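Local coordinates for phage-like element PBSX protein xkdM (Bacillus subtilis, PDB 2GUJ) that probably forms the tail tube of the defective prophage PBSX, although its function has not been established directly, at residues Ala24-Phe29 / Ala61-Val66; Gly100-Thr105 / Phe137-Lys142. One frame throughout, in Å; residues are numbered along the deposited sequence.

Interaction 1: residues Ala24-Phe29 / Ala61-Val66; sequences AHIKTF and ATFYKV
Tyr64, Ile26 and His25 bury the most surface where the strand carrying Ala24-Phe29 meets Ala61-Val66. With CG anti to its backbone N (chi1 151°), Tyr64 lays its ring alongside Lys27, whose chain bends at chi2 so that CD lies against Tyr64 CB and the ammonium ends above the ring. Lys27 NZ stands 3.8 Å from the centroid of the Tyr64 ring, displaced toward the rim, a cation-pi contact; the same nitrogen forms a salt bridge with Glu13. Lys65 CB lies toward the rim of the opposite face. His25 CB touches Tyr64 CD2 at 3.6 Å, while His25 NE2 is hydrogen-bonded to Glu22.

Strands 21-33 and 57-63 are antiparallel neighbours in the sheet of this phage tail tube-like protein, and Tyr64 lies just beyond the second. Between the pairs Ile26-Phe63 and Phe29-Ala61 the register slips by one residue, a beta bulge. The straightest hydrogen bond here runs from Thr62 N to Thr28 O (2.9 Å), almost along the carbonyl axis; that from Lys27 N to Thr62 O is weak.

Ile26, its CG1 anti to the backbone N (chi1 176°), sets CD1 over the centre of the Phe63 ring, 3.6 Å from the centroid, and also against Ala61 CB. Ala24 CB meets the same ring at its edge, 3.5 Å from Phe63 CD2, and Phe111 packs against Phe63 from outside the two segments.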
loop_
_atom_site.group_PDB
_atom_site.type_symbol
_atom_site.label_atom_id
_atom_site.label_comp_id
_atom_site.label_asym_id
_atom_site.label_seq_id
_atom_site.Cartn_x
_atom_site.Cartn_y
_atom_site.Cartn_z
ATOM N N ALA B 24 -14.030 -13.147 10.608
ATOM C CA ALA B 24 -14.315 -12.145 9.588
ATOM C C ALA B 24 -14.212 -12.742 8.203
ATOM O O ALA B 24 -13.163 -13.245 7.800
ATOM C CB ALA B 24 -13.367 -10.962 9.705
ATOM N N HIS B 25 -15.317 -12.705 7.480
ATOM C CA HIS B 25 -15.324 -13.219 6.129
ATOM C C HIS B 25 -14.749 -12.101 5.297
ATOM O O HIS B 25 -15.482 -11.289 4.737
ATOM C CB HIS B 25 -16.749 -13.552 5.692
ATOM C CG HIS B 25 -17.332 -14.718 6.422
ATOM N ND1 HIS B 25 -18.539 -15.293 6.077
ATOM C CD2 HIS B 25 -16.858 -15.441 7.465
ATOM C CE1 HIS B 25 -18.778 -16.318 6.873
ATOM N NE2 HIS B 25 -17.772 -16.431 7.726
ATOM N N ILE B 26 -13.425 -12.057 5.244
ATOM C CA ILE B 26 -12.722 -11.035 4.490
ATOM C C ILE B 26 -12.752 -11.291 2.989
ATOM O O ILE B 26 -12.436 -12.383 2.522
ATOM C CB ILE B 26 -11.269 -10.928 4.953
ATOM C CG1 ILE B 26 -10.528 -9.913 4.088
ATOM C CG2 ILE B 26 -10.605 -12.297 4.897
ATOM C CD1 ILE B 26 -9.603 -9.019 4.877
ATOM N N LYS B 27 -13.133 -10.270 2.234
ATOM C CA LYS B 27 -13.214 -10.401 0.788
ATOM C C LYS B 27 -11.871 -10.197 0.121
ATOM O O LYS B 27 -10.845 -10.630 0.631
ATOM C CB LYS B 27 -14.212 -9.402 0.219
ATOM C CG LYS B 27 -15.353 -10.052 -0.539
ATOM C CD LYS B 27 -16.176 -10.947 0.370
ATOM C CE LYS B 27 -17.466 -11.352 -0.307
ATOM N NZ LYS B 27 -18.296 -12.265 0.533
ATOM N N THR B 28 -11.879 -9.543 -1.031
ATOM C CA THR B 28 -10.650 -9.293 -1.752
ATOM C C THR B 28 -9.510 -8.880 -0.835
ATOM O O THR B 28 -9.678 -8.069 0.081
ATOM C CB THR B 28 -10.849 -8.197 -2.793
ATOM O OG1 THR B 28 -9.584 -7.856 -3.368
ATOM C CG2 THR B 28 -11.453 -6.951 -2.135
ATOM N N PHE B 29 -8.348 -9.457 -1.098
ATOM C CA PHE B 29 -7.143 -9.162 -0.342
ATOM C C PHE B 29 -5.989 -9.331 -1.312
ATOM O O PHE B 29 -6.075 -10.130 -2.243
ATOM C CB PHE B 29 -7.012 -10.130 0.837
ATOM C CG PHE B 29 -6.174 -11.332 0.553
ATOM C CD1 PHE B 29 -4.792 -11.258 0.632
ATOM C CD2 PHE B 29 -6.762 -12.526 0.147
ATOM C CE1 PHE B 29 -4.002 -12.355 0.302
ATOM C CE2 PHE B 29 -5.981 -13.629 -0.183
ATOM C CZ PHE B 29 -4.594 -13.544 -0.111
ATOM N N ALA B 61 -6.122 -5.636 2.489
ATOM C CA ALA B 61 -7.286 -6.450 2.249
ATOM C C ALA B 61 -8.497 -5.715 2.755
ATOM O O ALA B 61 -8.378 -4.831 3.601
ATOM C CB ALA B 61 -7.140 -7.758 2.961
ATOM N N THR B 62 -9.663 -6.075 2.238
ATOM C CA THR B 62 -10.902 -5.441 2.660
ATOM C C THR B 62 -11.865 -6.466 3.229
ATOM O O THR B 62 -12.032 -7.552 2.675
ATOM C CB THR B 62 -11.592 -4.703 1.489
ATOM O OG1 THR B 62 -11.437 -5.458 0.277
ATOM C CG2 THR B 62 -10.989 -3.320 1.317
ATOM N N PHE B 63 -12.504 -6.124 4.338
ATOM C CA PHE B 63 -13.436 -7.046 4.949
ATOM C C PHE B 63 -14.839 -6.923 4.376
ATOM O O PHE B 63 -15.249 -5.854 3.912
ATOM C CB PHE B 63 -13.457 -6.842 6.464
ATOM C CG PHE B 63 -12.141 -7.136 7.139
ATOM C CD1 PHE B 63 -11.039 -6.296 6.957
ATOM C CD2 PHE B 63 -12.005 -8.249 7.965
ATOM C CE1 PHE B 63 -9.821 -6.560 7.592
ATOM C CE2 PHE B 63 -10.793 -8.520 8.604
ATOM C CZ PHE B 63 -9.697 -7.668 8.415
ATOM N N TYR B 64 -15.554 -8.046 4.397
ATOM C CA TYR B 64 -16.925 -8.137 3.900
ATOM C C TYR B 64 -17.912 -7.778 5.013
ATOM O O TYR B 64 -18.586 -6.757 4.940
ATOM C CB TYR B 64 -17.181 -9.558 3.344
ATOM C CG TYR B 64 -18.619 -10.059 3.415
ATOM C CD1 TYR B 64 -19.674 -9.336 2.845
ATOM C CD2 TYR B 64 -18.923 -11.251 4.079
ATOM C CE1 TYR B 64 -20.995 -9.791 2.941
ATOM C CE2 TYR B 64 -20.234 -11.710 4.179
ATOM C CZ TYR B 64 -21.265 -10.980 3.615
ATOM O OH TYR B 64 -22.559 -11.436 3.754
ATOM N N LYS B 65 -17.991 -8.607 6.045
ATOM C CA LYS B 65 -18.902 -8.328 7.157
ATOM C C LYS B 65 -18.103 -8.201 8.453
ATOM O O LYS B 65 -16.974 -8.684 8.539
ATOM C CB LYS B 65 -19.938 -9.455 7.303
ATOM C CG LYS B 65 -19.322 -10.854 7.409
ATOM C CD LYS B 65 -20.306 -11.883 7.962
ATOM C CE LYS B 65 -21.544 -12.027 7.083
ATOM N NZ LYS B 65 -22.468 -13.097 7.565
ATOM N N VAL B 66 -18.682 -7.549 9.456
ATOM C CA VAL B 66 -17.993 -7.395 10.727
ATOM C C VAL B 66 -18.857 -7.755 11.915
ATOM O O VAL B 66 -19.804 -7.048 12.248
ATOM C CB VAL B 66 -17.491 -5.969 10.939
ATOM C CG1 VAL B 66 -16.593 -5.924 12.175
ATOM C CG2 VAL B 66 -16.748 -5.497 9.715
#

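Interaction 2: residues Gly100-Thr105 / Phe137-Lys142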
loop_
_atom_site.group_PDB
_atom_site.type_symbol
_atom_site.label_atom_id
_atom_site.label_comp_id
_atom_site.label_asym_id
_atom_site.label_seq_id
_atom_site.Cartn_x
_atom_site.Cartn_y
_atom_site.Cartn_z
ATOM N N GLY B 100 -4.587 -24.395 -11.632
ATOM C CA GLY B 100 -6.034 -24.360 -11.504
ATOM C C GLY B 100 -6.407 -23.365 -10.423
ATOM O O GLY B 100 -6.214 -22.165 -10.603
ATOM N N THR B 101 -6.940 -23.847 -9.303
ATOM C CA THR B 101 -7.304 -22.965 -8.184
ATOM C C THR B 101 -7.069 -23.617 -6.818
ATOM O O THR B 101 -7.726 -24.591 -6.444
ATOM C CB THR B 101 -8.765 -22.503 -8.276
ATOM O OG1 THR B 101 -8.916 -21.662 -9.423
ATOM C CG2 THR B 101 -9.148 -21.703 -7.039
ATOM N N GLU B 102 -6.125 -23.043 -6.077
ATOM C CA GLU B 102 -5.738 -23.558 -4.771
ATOM C C GLU B 102 -5.986 -22.565 -3.629
ATOM O O GLU B 102 -6.207 -21.372 -3.852
ATOM C CB GLU B 102 -4.247 -23.928 -4.795
ATOM C CG GLU B 102 -3.768 -24.699 -6.035
ATOM C CD GLU B 102 -2.666 -23.962 -6.791
ATOM O OE1 GLU B 102 -2.973 -22.915 -7.400
ATOM O OE2 GLU B 102 -1.500 -24.419 -6.757
ATOM N N ARG B 103 -5.944 -23.076 -2.401
ATOM C CA ARG B 103 -6.140 -22.252 -1.215
ATOM C C ARG B 103 -4.828 -21.594 -0.832
ATOM O O ARG B 103 -3.757 -22.183 -0.958
ATOM C CB ARG B 103 -6.630 -23.101 -0.040
ATOM C CG ARG B 103 -6.858 -22.289 1.231
ATOM C CD ARG B 103 -8.252 -22.523 1.793
ATOM N NE ARG B 103 -8.299 -23.597 2.779
ATOM C CZ ARG B 103 -9.423 -24.051 3.317
ATOM N NH1 ARG B 103 -10.589 -23.532 2.955
ATOM N NH2 ARG B 103 -9.379 -25.000 4.241
ATOM N N VAL B 104 -4.927 -20.371 -0.345
ATOM C CA VAL B 104 -3.761 -19.619 0.071
ATOM C C VAL B 104 -3.927 -19.281 1.529
ATOM O O VAL B 104 -4.968 -18.764 1.927
ATOM C CB VAL B 104 -3.682 -18.298 -0.666
ATOM C CG1 VAL B 104 -2.318 -17.684 -0.491
ATOM C CG2 VAL B 104 -4.012 -18.513 -2.111
ATOM N N THR B 105 -2.932 -19.581 2.344
ATOM C CA THR B 105 -3.051 -19.194 3.731
ATOM C C THR B 105 -1.958 -18.161 3.945
ATOM O O THR B 105 -0.953 -18.162 3.234
ATOM C CB THR B 105 -2.837 -20.369 4.673
ATOM O OG1 THR B 105 -1.437 -20.543 4.897
ATOM C CG2 THR B 105 -3.436 -21.648 4.082
ATOM N N PHE B 137 3.486 -17.027 3.793
ATOM C CA PHE B 137 2.351 -17.320 2.938
ATOM C C PHE B 137 2.427 -18.764 2.478
ATOM O O PHE B 137 3.466 -19.396 2.624
ATOM C CB PHE B 137 2.371 -16.369 1.753
ATOM C CG PHE B 137 2.903 -16.967 0.494
ATOM C CD1 PHE B 137 2.037 -17.554 -0.415
ATOM C CD2 PHE B 137 4.258 -16.917 0.198
ATOM C CE1 PHE B 137 2.501 -18.077 -1.612
ATOM C CE2 PHE B 137 4.733 -17.439 -0.996
ATOM C CZ PHE B 137 3.848 -18.021 -1.903
ATOM N N ASP B 138 1.350 -19.284 1.895
ATOM C CA ASP B 138 1.345 -20.689 1.498
ATOM C C ASP B 138 0.202 -21.052 0.532
ATOM O O ASP B 138 -0.847 -20.414 0.524
ATOM C CB ASP B 138 1.217 -21.530 2.776
ATOM C CG ASP B 138 1.541 -22.982 2.565
ATOM O OD1 ASP B 138 1.078 -23.557 1.557
ATOM O OD2 ASP B 138 2.248 -23.547 3.429
ATOM N N VAL B 139 0.397 -22.094 -0.267
ATOM C CA VAL B 139 -0.625 -22.546 -1.202
ATOM C C VAL B 139 -0.623 -24.057 -1.078
ATOM O O VAL B 139 -0.237 -24.763 -2.000
ATOM C CB VAL B 139 -0.269 -22.149 -2.636
ATOM C CG1 VAL B 139 -1.360 -22.587 -3.582
ATOM C CG2 VAL B 139 -0.049 -20.646 -2.707
ATOM N N PRO B 140 -1.079 -24.565 0.068
ATOM C CA PRO B 140 -1.168 -25.975 0.453
ATOM C C PRO B 140 -1.975 -26.963 -0.367
ATOM O O PRO B 140 -1.472 -28.030 -0.705
ATOM C CB PRO B 140 -1.691 -25.894 1.874
ATOM C CG PRO B 140 -2.664 -24.777 1.764
ATOM C CD PRO B 140 -1.849 -23.738 1.014
ATOM N N GLU B 141 -3.223 -26.639 -0.674
ATOM C CA GLU B 141 -4.054 -27.582 -1.411
ATOM C C GLU B 141 -4.699 -26.981 -2.635
ATOM O O GLU B 141 -4.721 -25.767 -2.780
ATOM C CB GLU B 141 -5.123 -28.147 -0.477
ATOM C CG GLU B 141 -5.961 -27.073 0.215
ATOM C CD GLU B 141 -6.639 -27.571 1.492
ATOM O OE1 GLU B 141 -7.415 -28.553 1.415
ATOM O OE2 GLU B 141 -6.407 -26.970 2.571
ATOM N N LYS B 142 -5.204 -27.828 -3.527
ATOM C CA LYS B 142 -5.843 -27.298 -4.713
ATOM C C LYS B 142 -7.246 -26.876 -4.356
ATOM O O LYS B 142 -7.408 -25.891 -3.640
ATOM C CB LYS B 142 -5.824 -28.309 -5.860
ATOM C CG LYS B 142 -4.491 -28.264 -6.606
ATOM C CD LYS B 142 -4.549 -28.839 -8.005
ATOM C CE LYS B 142 -3.290 -28.466 -8.776
ATOM N NZ LYS B 142 -3.249 -29.061 -10.139
#
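Glu102 crosses Val139 obliquely, its CB lying 3.4 Å from Val139 CG1 and its carboxylate beside the same methyl group. The chain bends at chi2 (121°), and Glu102 CG also meets Lys142 CG at 3.7 Å; the carboxylate itself forms a salt bridge with Arg99. At the next residue, where the strand begins, Arg103 and Glu141 run side by side. Their long salt bridge, Arg103 NE to Glu141 OE2 at 3.9 Å, joins groups whose planes stand 76° apart, and Arg103 NE has a weak hydrogen bond to Gln89 as well.

Strand 103-109 pairs antiparallel with the short strand 136-138, the last of the sheet in chain order. Thr105 and Asp138 form a hydrogen-bonded pair: Thr105 N reaches Asp138 O at 2.9 Å from above the carbonyl plane, and the return bond is weak. CA-H...O contacts such as Val139 CA to Arg103 O at 3.2 Å accompany the pairing; Arg103 N also bonds to Glu141 O, an acceptor less surely placed. Thr105 and Asp138 point the same way, OG1 of Thr105 3.5 Å from Asp138 CB, while Asp138 OD2 is hydrogen-bonded to Tyr107. Thr105 crosses Pro140 obliquely, its CG2 4.0 Å from Pro140 CG.

Interactions 1 and 2 both reach the same antiparallel sheet and follow each other in series along the chain, residues 24-66 being closed before 100-142 open. Their centres lie about 18 Å apart and their nearest atoms about 5 Å apart, without touching. Strand 86-92 bridges them: its Leu88 and Ala90 meet Ile26 and Phe29 of interaction 1, while Gln89, Val91 and Leu92 meet side chains of segments 100-105 and 137-142. Ala90 also shares a backbone hydrogen bond with Val104. Strand 9-11 gives a second connection, Gly11 bonding to the Phe29 backbone and Ile9 packing on Val104 and Phe137.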